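Local coordinates for protein YCAC GENE product (Escherichia coli, PDB 1YAC) that is an octameric hydrolase of unknown specificity, related in sequence to the isochorismatase family, at residues T2-A14 against Q161-R174. Sequence-based numbering, arbitrary orientation.
Sequences TKPYVRLDKNDAA and QLMTWFGVACELHR
The irregular chain leading to strand 13-18 runs past the end of edge strand 161-163 and along helix 165-173, coming closest where the CA atoms of Lys10 and Leu172 lie 5.2 Å apart. Val6, centre of an inverse gamma turn, turns its carbonyl to Gln161, whose NE2 donates on a lone pair in the carbonyl plane at 2.8 Å from Val6 O; a water joins Val6 N to Gln161 OE1. Glu171 grips the chain with both carboxylate oxygens. Its OE2 takes the backbone N of Leu8 at 2.8 Å on the anti side, 30° out of the carboxylate plane, while OE1 accepts the hydroxyl OH of Tyr5 at 2.7 Å from above that plane. OE1 also forms a salt bridge to Arg154 of the second subunit, which probably steadies its negative charge. Leu8 points its side chain at the helix and strand: CD1 packs 3.7 Å from CG1 of Val168 and 4.0 Å from SD of Met163, and CB lies against CD2 of Leu172. In the three-layer alpha-beta-alpha sandwich of the isochorismatase-like fold, this leucine also reaches Phe134 and Ile109, so the N-terminal segment packs on strands 107-112 and 132-136 as well as on helix 165-173. The bend of Arg174 at chi2 (-65°) carries its guanidinium back over the helix end, where NH2 donates to Leu8 O at 2.9 Å and NE, less straight, to Glu171 O, both in its edge. The guanidinium of Arg7 lies flat on it, the two planes 2° apart and their centres 3.7 Å apart; NH1 of Arg7 also forms a salt bridge with Asp92 of the second subunit, which probably offsets the like charges of the stack. Were Arg174 replaced by alanine, Leu8 O and Glu171 O would probably lose their guanidinium donors and Arg7 the flat partner it stacks on.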
loop_
_atom_site.group_PDB
_atom_site.type_symbol
_atom_site.label_atom_id
_atom_site.label_comp_id
_atom_site.label_asym_id
_atom_site.label_seq_id
_atom_site.Cartn_x
_atom_site.Cartn_y
_atom_site.Cartn_z
ATOM N N THR A 2 -22.306 25.422 -20.703
ATOM C CA THR A 2 -21.390 25.562 -19.534
ATOM C C THR A 2 -19.977 25.355 -20.059
ATOM O O THR A 2 -19.627 25.900 -21.105
ATOM C CB THR A 2 -21.734 24.490 -18.483
ATOM O OG1 THR A 2 -23.161 24.382 -18.402
ATOM C CG2 THR A 2 -21.155 24.853 -17.105
ATOM N N LYS A 3 -19.165 24.592 -19.341
ATOM C CA LYS A 3 -17.826 24.328 -19.815
ATOM C C LYS A 3 -18.005 23.390 -20.995
ATOM O O LYS A 3 -18.753 22.408 -20.908
ATOM C CB LYS A 3 -16.975 23.655 -18.733
ATOM C CG LYS A 3 -16.637 24.563 -17.576
ATOM C CD LYS A 3 -15.190 24.404 -17.145
ATOM C CE LYS A 3 -14.846 25.442 -16.088
ATOM N NZ LYS A 3 -13.420 25.363 -15.658
ATOM N N PRO A 4 -17.426 23.746 -22.147
ATOM C CA PRO A 4 -17.542 22.896 -23.328
ATOM C C PRO A 4 -16.731 21.635 -23.097
ATOM O O PRO A 4 -15.724 21.659 -22.382
ATOM C CB PRO A 4 -16.870 23.731 -24.423
ATOM C CG PRO A 4 -16.979 25.128 -23.928
ATOM C CD PRO A 4 -16.701 24.985 -22.463
ATOM N N TYR A 5 -17.177 20.540 -23.695
ATOM C CA TYR A 5 -16.464 19.270 -23.607
ATOM C C TYR A 5 -15.496 19.320 -24.802
ATOM O O TYR A 5 -15.921 19.183 -25.954
ATOM C CB TYR A 5 -17.475 18.127 -23.746
ATOM C CG TYR A 5 -16.939 16.709 -23.868
ATOM C CD1 TYR A 5 -15.615 16.377 -23.541
ATOM C CD2 TYR A 5 -17.785 15.695 -24.294
ATOM C CE1 TYR A 5 -15.165 15.047 -23.636
ATOM C CE2 TYR A 5 -17.354 14.383 -24.399
ATOM C CZ TYR A 5 -16.052 14.058 -24.072
ATOM O OH TYR A 5 -15.662 12.738 -24.193
ATOM N N VAL A 6 -14.224 19.610 -24.527
ATOM C CA VAL A 6 -13.192 19.694 -25.566
ATOM C C VAL A 6 -12.639 18.272 -25.724
ATOM O O VAL A 6 -11.696 17.862 -25.034
ATOM C CB VAL A 6 -12.068 20.703 -25.159
ATOM C CG1 VAL A 6 -10.987 20.808 -26.249
ATOM C CG2 VAL A 6 -12.677 22.066 -24.883
ATOM N N ARG A 7 -13.287 17.504 -26.595
ATOM C CA ARG A 7 -12.911 16.117 -26.829
ATOM C C ARG A 7 -12.024 15.872 -28.037
ATOM O O ARG A 7 -12.088 16.600 -29.032
ATOM C CB ARG A 7 -14.155 15.237 -26.897
ATOM C CG ARG A 7 -15.179 15.599 -27.956
ATOM C CD ARG A 7 -16.197 14.458 -28.037
ATOM N NE ARG A 7 -17.370 14.756 -28.854
ATOM C CZ ARG A 7 -18.369 13.900 -29.054
ATOM N NH1 ARG A 7 -18.346 12.695 -28.498
ATOM N NH2 ARG A 7 -19.392 14.241 -29.822
ATOM N N LEU A 8 -11.184 14.846 -27.926
ATOM C CA LEU A 8 -10.263 14.466 -28.987
ATOM C C LEU A 8 -10.999 14.200 -30.283
ATOM O O LEU A 8 -12.056 13.569 -30.302
ATOM C CB LEU A 8 -9.457 13.237 -28.584
ATOM C CG LEU A 8 -8.393 13.483 -27.513
ATOM C CD1 LEU A 8 -7.826 12.130 -27.025
ATOM C CD2 LEU A 8 -7.285 14.377 -28.077
ATOM N N ASP A 9 -10.413 14.717 -31.353
ATOM C CA ASP A 9 -10.944 14.623 -32.699
ATOM C C ASP A 9 -9.822 13.987 -33.511
ATOM O O ASP A 9 -8.770 14.590 -33.703
ATOM C CB ASP A 9 -11.250 16.042 -33.178
ATOM C CG ASP A 9 -11.821 16.096 -34.584
ATOM O OD1 ASP A 9 -11.717 15.112 -35.356
ATOM O OD2 ASP A 9 -12.362 17.171 -34.923
ATOM N N LYS A 10 -10.070 12.784 -34.025
ATOM C CA LYS A 10 -9.034 12.059 -34.774
ATOM C C LYS A 10 -8.508 12.807 -36.004
ATOM O O LYS A 10 -7.504 12.411 -36.564
ATOM C CB LYS A 10 -9.487 10.665 -35.170
ATOM C CG LYS A 10 -10.659 10.615 -36.127
ATOM C CD LYS A 10 -10.877 9.198 -36.626
ATOM C CE LYS A 10 -12.004 9.164 -37.660
ATOM N NZ LYS A 10 -12.056 7.857 -38.398
ATOM N N ASN A 11 -9.194 13.875 -36.411
ATOM C CA ASN A 11 -8.757 14.674 -37.531
ATOM C C ASN A 11 -8.084 15.975 -37.119
ATOM O O ASN A 11 -7.588 16.701 -37.952
ATOM C CB ASN A 11 -9.961 14.992 -38.425
ATOM C CG ASN A 11 -10.587 13.805 -39.151
ATOM O OD1 ASN A 11 -11.192 12.933 -38.594
ATOM N ND2 ASN A 11 -10.381 13.764 -40.440
ATOM N N ASP A 12 -8.062 16.229 -35.823
ATOM C CA ASP A 12 -7.437 17.452 -35.339
ATOM C C ASP A 12 -6.465 17.214 -34.183
ATOM O O ASP A 12 -6.217 18.111 -33.367
ATOM C CB ASP A 12 -8.508 18.483 -34.905
ATOM C CG ASP A 12 -8.026 19.912 -34.999
ATOM O OD1 ASP A 12 -6.945 20.190 -35.571
ATOM O OD2 ASP A 12 -8.744 20.776 -34.495
ATOM N N ALA A 13 -5.824 16.050 -34.182
ATOM C CA ALA A 13 -4.897 15.693 -33.106
ATOM C C ALA A 13 -3.568 15.118 -33.570
ATOM O O ALA A 13 -3.522 14.334 -34.525
ATOM C CB ALA A 13 -5.570 14.691 -32.149
ATOM N N ALA A 14 -2.495 15.523 -32.899
ATOM C CA ALA A 14 -1.162 15.007 -33.190
ATOM C C ALA A 14 -0.654 14.369 -31.892
ATOM O O ALA A 14 -1.084 14.733 -30.786
ATOM C CB ALA A 14 -0.223 16.116 -33.635
ATOM N N GLN A 161 -5.718 18.477 -20.047
ATOM C CA GLN A 161 -6.706 17.451 -19.737
ATOM C C GLN A 161 -5.915 16.165 -19.472
ATOM O O GLN A 161 -5.078 15.763 -20.284
ATOM C CB GLN A 161 -7.681 17.266 -20.902
ATOM C CG GLN A 161 -8.562 18.490 -21.152
ATOM C CD GLN A 161 -9.739 18.203 -22.064
ATOM O OE1 GLN A 161 -10.678 17.501 -21.675
ATOM N NE2 GLN A 161 -9.711 18.751 -23.277
ATOM N N LEU A 162 -6.118 15.571 -18.298
ATOM C CA LEU A 162 -5.416 14.348 -17.936
ATOM C C LEU A 162 -6.231 13.172 -18.427
ATOM O O LEU A 162 -7.401 13.040 -18.084
ATOM C CB LEU A 162 -5.224 14.264 -16.414
ATOM C CG LEU A 162 -4.510 15.440 -15.736
ATOM C CD1 LEU A 162 -4.277 15.076 -14.289
ATOM C CD2 LEU A 162 -3.192 15.783 -16.425
ATOM N N MET A 163 -5.617 12.353 -19.271
ATOM C CA MET A 163 -6.277 11.190 -19.831
ATOM C C MET A 163 -5.360 9.961 -19.771
ATOM O O MET A 163 -4.186 10.046 -19.379
ATOM C CB MET A 163 -6.713 11.487 -21.282
ATOM C CG MET A 163 -8.004 12.360 -21.384
ATOM S SD MET A 163 -8.510 12.591 -23.064
ATOM C CE MET A 163 -9.461 11.155 -23.348
ATOM N N THR A 164 -5.926 8.803 -20.083
ATOM C CA THR A 164 -5.157 7.565 -20.094
ATOM C C THR A 164 -5.359 6.940 -21.473
ATOM O O THR A 164 -6.354 7.244 -22.139
ATOM C CB THR A 164 -5.529 6.658 -18.887
ATOM O OG1 THR A 164 -6.943 6.676 -18.672
ATOM C CG2 THR A 164 -4.851 7.209 -17.618
ATOM N N TRP A 165 -4.444 6.076 -21.906
ATOM C CA TRP A 165 -4.522 5.550 -23.264
ATOM C C TRP A 165 -5.829 4.939 -23.734
ATOM O O TRP A 165 -6.258 5.215 -24.850
ATOM C CB TRP A 165 -3.301 4.667 -23.627
ATOM C CG TRP A 165 -3.376 3.244 -23.176
ATOM C CD1 TRP A 165 -2.761 2.693 -22.087
ATOM C CD2 TRP A 165 -4.125 2.191 -23.796
ATOM N NE1 TRP A 165 -3.090 1.359 -21.988
ATOM C CE2 TRP A 165 -3.927 1.026 -23.024
ATOM C CE3 TRP A 165 -4.951 2.119 -24.930
ATOM C CZ2 TRP A 165 -4.525 -0.197 -23.347
ATOM C CZ3 TRP A 165 -5.545 0.908 -25.251
ATOM C CH2 TRP A 165 -5.330 -0.236 -24.462
ATOM N N PHE A 166 -6.472 4.127 -22.900
ATOM C CA PHE A 166 -7.728 3.500 -23.309
ATOM C C PHE A 166 -8.787 4.587 -23.521
ATOM O O PHE A 166 -9.522 4.561 -24.519
ATOM C CB PHE A 166 -8.181 2.464 -22.276
ATOM C CG PHE A 166 -9.497 1.806 -22.606
ATOM C CD1 PHE A 166 -9.553 0.732 -23.493
ATOM C CD2 PHE A 166 -10.674 2.235 -21.993
ATOM C CE1 PHE A 166 -10.761 0.089 -23.757
ATOM C CE2 PHE A 166 -11.884 1.600 -22.254
ATOM C CZ PHE A 166 -11.923 0.524 -23.137
ATOM N N GLY A 167 -8.816 5.565 -22.612
ATOM C CA GLY A 167 -9.743 6.675 -22.740
ATOM C C GLY A 167 -9.475 7.460 -24.021
ATOM O O GLY A 167 -10.412 7.850 -24.733
ATOM N N VAL A 168 -8.193 7.693 -24.313
ATOM C CA VAL A 168 -7.765 8.406 -25.529
ATOM C C VAL A 168 -8.297 7.663 -26.778
ATOM O O VAL A 168 -8.926 8.263 -27.657
ATOM C CB VAL A 168 -6.187 8.508 -25.599
ATOM C CG1 VAL A 168 -5.722 9.033 -26.968
ATOM C CG2 VAL A 168 -5.652 9.423 -24.485
ATOM N N ALA A 169 -8.087 6.350 -26.826
ATOM C CA ALA A 169 -8.536 5.557 -27.960
ATOM C C ALA A 169 -10.054 5.643 -28.145
ATOM O O ALA A 169 -10.547 5.767 -29.271
ATOM C CB ALA A 169 -8.102 4.104 -27.795
ATOM N N CYS A 170 -10.789 5.573 -27.041
ATOM C CA CYS A 170 -12.249 5.615 -27.087
ATOM C C CYS A 170 -12.800 6.965 -27.510
ATOM O O CYS A 170 -13.828 7.042 -28.203
ATOM C CB CYS A 170 -12.842 5.214 -25.737
ATOM S SG CYS A 170 -12.712 3.453 -25.355
ATOM N N GLU A 171 -12.152 8.037 -27.063
ATOM C CA GLU A 171 -12.610 9.369 -27.431
ATOM C C GLU A 171 -12.310 9.630 -28.911
ATOM O O GLU A 171 -13.071 10.311 -29.599
ATOM C CB GLU A 171 -11.964 10.430 -26.541
ATOM C CG GLU A 171 -12.748 11.741 -26.510
ATOM C CD GLU A 171 -12.356 12.622 -25.350
ATOM O OE1 GLU A 171 -12.962 12.454 -24.281
ATOM O OE2 GLU A 171 -11.462 13.486 -25.499
ATOM N N LEU A 172 -11.205 9.082 -29.400
ATOM C CA LEU A 172 -10.826 9.241 -30.800
ATOM C C LEU A 172 -11.730 8.426 -31.733
ATOM O O LEU A 172 -12.163 8.923 -32.779
ATOM C CB LEU A 172 -9.378 8.795 -31.018
ATOM C CG LEU A 172 -8.272 9.725 -30.531
ATOM C CD1 LEU A 172 -6.945 8.985 -30.531
ATOM C CD2 LEU A 172 -8.201 10.949 -31.415
ATOM N N HIS A 173 -12.002 7.182 -31.355
ATOM C CA HIS A 173 -12.794 6.288 -32.177
ATOM C C HIS A 173 -14.255 6.681 -32.247
ATOM O O HIS A 173 -14.884 6.558 -33.304
ATOM C CB HIS A 173 -12.681 4.843 -31.671
ATOM C CG HIS A 173 -12.979 3.812 -32.718
ATOM N ND1 HIS A 173 -14.079 2.984 -32.660
ATOM C CD2 HIS A 173 -12.285 3.442 -33.821
ATOM C CE1 HIS A 173 -14.046 2.141 -33.679
ATOM N NE2 HIS A 173 -12.971 2.396 -34.397
ATOM N N ARG A 174 -14.820 7.072 -31.107
ATOM C CA ARG A 174 -16.229 7.497 -31.021
ATOM C C ARG A 174 -17.290 6.423 -31.209
ATOM O O ARG A 174 -18.238 6.347 -30.418
ATOM C CB ARG A 174 -16.533 8.603 -32.042
ATOM C CG ARG A 174 -15.708 9.854 -31.923
ATOM C CD ARG A 174 -15.977 10.589 -30.630
ATOM N NE ARG A 174 -15.196 11.820 -30.595
ATOM C CZ ARG A 174 -15.546 12.937 -31.221
ATOM N NH1 ARG A 174 -16.679 12.980 -31.915
ATOM N NH2 ARG A 174 -14.740 13.995 -31.201
HETATM O O HOH W 1 -13.043 19.135 -21.952
HETATM O O HOH W 2 -12.461 11.619 -33.168
#